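Side-chain contact in putative acetyltransferase (Streptococcus mutans, PDB 4E2A), which is a putative GNAT-type acetyltransferase that probably transfers an acyl group, most likely acetyl, to an acceptor not yet established: residues Arg41-Asp46 with Leu87-Lys92. Residues are numbered along the deposited sequence; the frame is centred on the assembly and turned at random.
Sequences RKVNQD and LELDDK
Leu89 and Val43 meet side chain to side chain where the first strand of this GNAT fold, 38-42, runs out into the loop before helix 48-63, facing the last turn of helix 82-90. Both side chains head into the gap between their backbones and cross there at about a right angle. The leucine pushes its fork against the valine: CD2 of Leu89 lies 3.8 Å from CB of Val43, and both of its methyls reach Val43 CG1 at 4.1 Å. Val43 can offer that methyl because its CG1 stands anti to the backbone N. The valine side chain also touches Thr96 and Phe98 of strand 94-101, and its backbone hydrogen-bonds with Thr96, so Leu89 packs onto a residue held at the sheet edge. CD1 of Leu89 also passes the carbonyl O of Asn44 at 4.2 Å.

Next to this small apolar patch lies a polar bridge at the surface. The first bond of the Gln45 side chain does not aim at the helix, but a bend at chi2 (-72°) brings its amide across to Asp90. Amide and carboxylate are far from coplanar, their planes 68° apart. Lys86, one turn back on the same helix, hydrogen-bonds the amide oxygen, Gln45 OE1, and makes a weak, long ion pair with Asp90 OD1. With both ends of the amide engaged, its rotation is probably fixed, and the lysine charge would partly offset that of the carboxylate. The bridge itself is one hydrogen bond, from Gln45 NE2 to Asp90 OD1 at 2.8 Å, somewhat bent at the hydrogen (150°) and meeting the oxygen nearly end-on to its C-O bond.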
loop_
_atom_site.group_PDB
_atom_site.type_symbol
_atom_site.label_atom_id
_atom_site.label_comp_id
_atom_site.label_asym_id
_atom_site.label_seq_id
_atom_site.Cartn_x
_atom_site.Cartn_y
_atom_site.Cartn_z
ATOM N N ARG B 41 16.559 -10.553 -22.625
ATOM C CA ARG B 41 16.076 -11.923 -22.509
ATOM C C ARG B 41 15.658 -12.217 -21.068
ATOM O O ARG B 41 16.027 -11.488 -20.139
ATOM C CB ARG B 41 17.160 -12.926 -22.958
ATOM C CG ARG B 41 18.436 -12.884 -22.113
ATOM C CD ARG B 41 19.279 -14.162 -22.219
ATOM N NE ARG B 41 20.596 -14.007 -21.598
ATOM C CZ ARG B 41 20.852 -14.152 -20.300
ATOM N NH1 ARG B 41 19.874 -14.467 -19.463
ATOM N NH2 ARG B 41 22.088 -13.981 -19.837
ATOM N N LYS B 42 14.920 -13.308 -20.889
ATOM C CA LYS B 42 14.470 -13.709 -19.569
ATOM C C LYS B 42 15.665 -14.047 -18.691
ATOM O O LYS B 42 16.695 -14.488 -19.186
ATOM C CB LYS B 42 13.502 -14.899 -19.653
ATOM C CG LYS B 42 12.278 -14.598 -20.499
ATOM C CD LYS B 42 11.301 -15.761 -20.552
ATOM C CE LYS B 42 10.272 -15.550 -21.652
ATOM N NZ LYS B 42 9.410 -16.749 -21.858
ATOM N N VAL B 43 15.515 -13.815 -17.389
ATOM C CA VAL B 43 16.487 -14.235 -16.402
ATOM C C VAL B 43 16.533 -15.755 -16.377
ATOM O O VAL B 43 15.497 -16.425 -16.316
ATOM C CB VAL B 43 16.117 -13.720 -14.973
ATOM C CG1 VAL B 43 17.159 -14.190 -13.955
ATOM C CG2 VAL B 43 16.018 -12.205 -14.956
ATOM N N ASN B 44 17.739 -16.298 -16.441
ATOM C CA ASN B 44 17.933 -17.735 -16.348
ATOM C C ASN B 44 17.693 -18.225 -14.922
ATOM O O ASN B 44 17.906 -17.481 -13.953
ATOM C CB ASN B 44 19.362 -18.084 -16.782
ATOM C CG ASN B 44 19.445 -18.534 -18.229
ATOM O OD1 ASN B 44 19.360 -19.729 -18.514
ATOM N ND2 ASN B 44 19.618 -17.585 -19.150
ATOM N N GLN B 45 17.267 -19.478 -14.788
ATOM C CA GLN B 45 17.134 -20.103 -13.472
ATOM C C GLN B 45 18.429 -19.979 -12.661
ATOM O O GLN B 45 18.393 -19.719 -11.464
ATOM C CB GLN B 45 16.717 -21.580 -13.589
ATOM C CG GLN B 45 15.208 -21.813 -13.778
ATOM C CD GLN B 45 14.391 -21.549 -12.510
ATOM O OE1 GLN B 45 14.872 -20.936 -11.556
ATOM N NE2 GLN B 45 13.157 -22.033 -12.496
ATOM N N ASP B 46 19.571 -20.137 -13.323
ATOM C CA ASP B 46 20.858 -20.067 -12.633
ATOM C C ASP B 46 21.403 -18.640 -12.436
ATOM O O ASP B 46 22.568 -18.455 -12.062
ATOM C CB ASP B 46 21.892 -20.954 -13.334
ATOM C CG ASP B 46 22.330 -20.394 -14.673
ATOM O OD1 ASP B 46 21.574 -19.592 -15.263
ATOM O OD2 ASP B 46 23.433 -20.756 -15.139
ATOM N N LEU B 87 10.221 -17.407 -6.235
ATOM C CA LEU B 87 8.789 -17.528 -6.529
ATOM C C LEU B 87 8.379 -16.668 -7.717
ATOM O O LEU B 87 7.533 -17.056 -8.513
ATOM C CB LEU B 87 7.943 -17.120 -5.328
ATOM C CG LEU B 87 7.993 -18.026 -4.097
ATOM C CD1 LEU B 87 7.307 -17.356 -2.909
ATOM C CD2 LEU B 87 7.354 -19.384 -4.392
ATOM N N GLU B 88 8.955 -15.488 -7.812
ATOM C CA GLU B 88 8.736 -14.598 -8.922
ATOM C C GLU B 88 9.225 -15.209 -10.229
ATOM O O GLU B 88 8.564 -15.143 -11.178
ATOM C CB GLU B 88 9.337 -13.208 -8.645
ATOM C CG GLU B 88 8.653 -12.470 -7.506
ATOM C CD GLU B 88 9.131 -11.050 -7.295
ATOM O OE1 GLU B 88 10.026 -10.632 -8.007
ATOM O OE2 GLU B 88 8.593 -10.372 -6.441
ATOM N N LEU B 89 10.372 -15.849 -10.222
ATOM C CA LEU B 89 10.909 -16.423 -11.423
ATOM C C LEU B 89 10.138 -17.656 -11.883
ATOM O O LEU B 89 10.141 -17.980 -13.024
ATOM C CB LEU B 89 12.362 -16.804 -11.222
ATOM C CG LEU B 89 13.487 -15.802 -11.485
ATOM C CD1 LEU B 89 14.826 -16.389 -11.374
ATOM C CD2 LEU B 89 13.338 -14.961 -12.704
ATOM N N ASP B 90 9.502 -18.322 -10.944
ATOM C CA ASP B 90 8.768 -19.531 -11.199
ATOM C C ASP B 90 7.309 -19.219 -11.523
ATOM O O ASP B 90 6.626 -20.027 -12.023
ATOM C CB ASP B 90 8.873 -20.501 -10.006
ATOM C CG ASP B 90 10.205 -21.280 -9.961
ATOM O OD1 ASP B 90 10.967 -21.259 -10.886
ATOM O OD2 ASP B 90 10.452 -21.925 -8.975
ATOM N N ASP B 91 6.871 -18.011 -11.254
ATOM C CA ASP B 91 5.484 -17.588 -11.459
ATOM C C ASP B 91 5.096 -17.633 -12.955
ATOM O O ASP B 91 5.732 -16.999 -13.797
ATOM C CB ASP B 91 5.325 -16.176 -10.872
ATOM C CG ASP B 91 3.914 -15.630 -10.981
ATOM O OD1 ASP B 91 3.137 -16.117 -11.824
ATOM O OD2 ASP B 91 3.588 -14.685 -10.220
ATOM N N LYS B 92 4.048 -18.382 -13.280
ATOM C CA LYS B 92 3.635 -18.548 -14.673
ATOM C C LYS B 92 2.968 -17.305 -15.264
ATOM O O LYS B 92 2.869 -17.165 -16.476
ATOM C CB LYS B 92 2.662 -19.723 -14.793
ATOM C CG LYS B 92 3.061 -20.958 -13.994
ATOM C CD LYS B 92 4.292 -21.644 -14.581
ATOM C CE LYS B 92 3.940 -22.452 -15.829
ATOM N NZ LYS B 92 5.007 -23.439 -16.170
#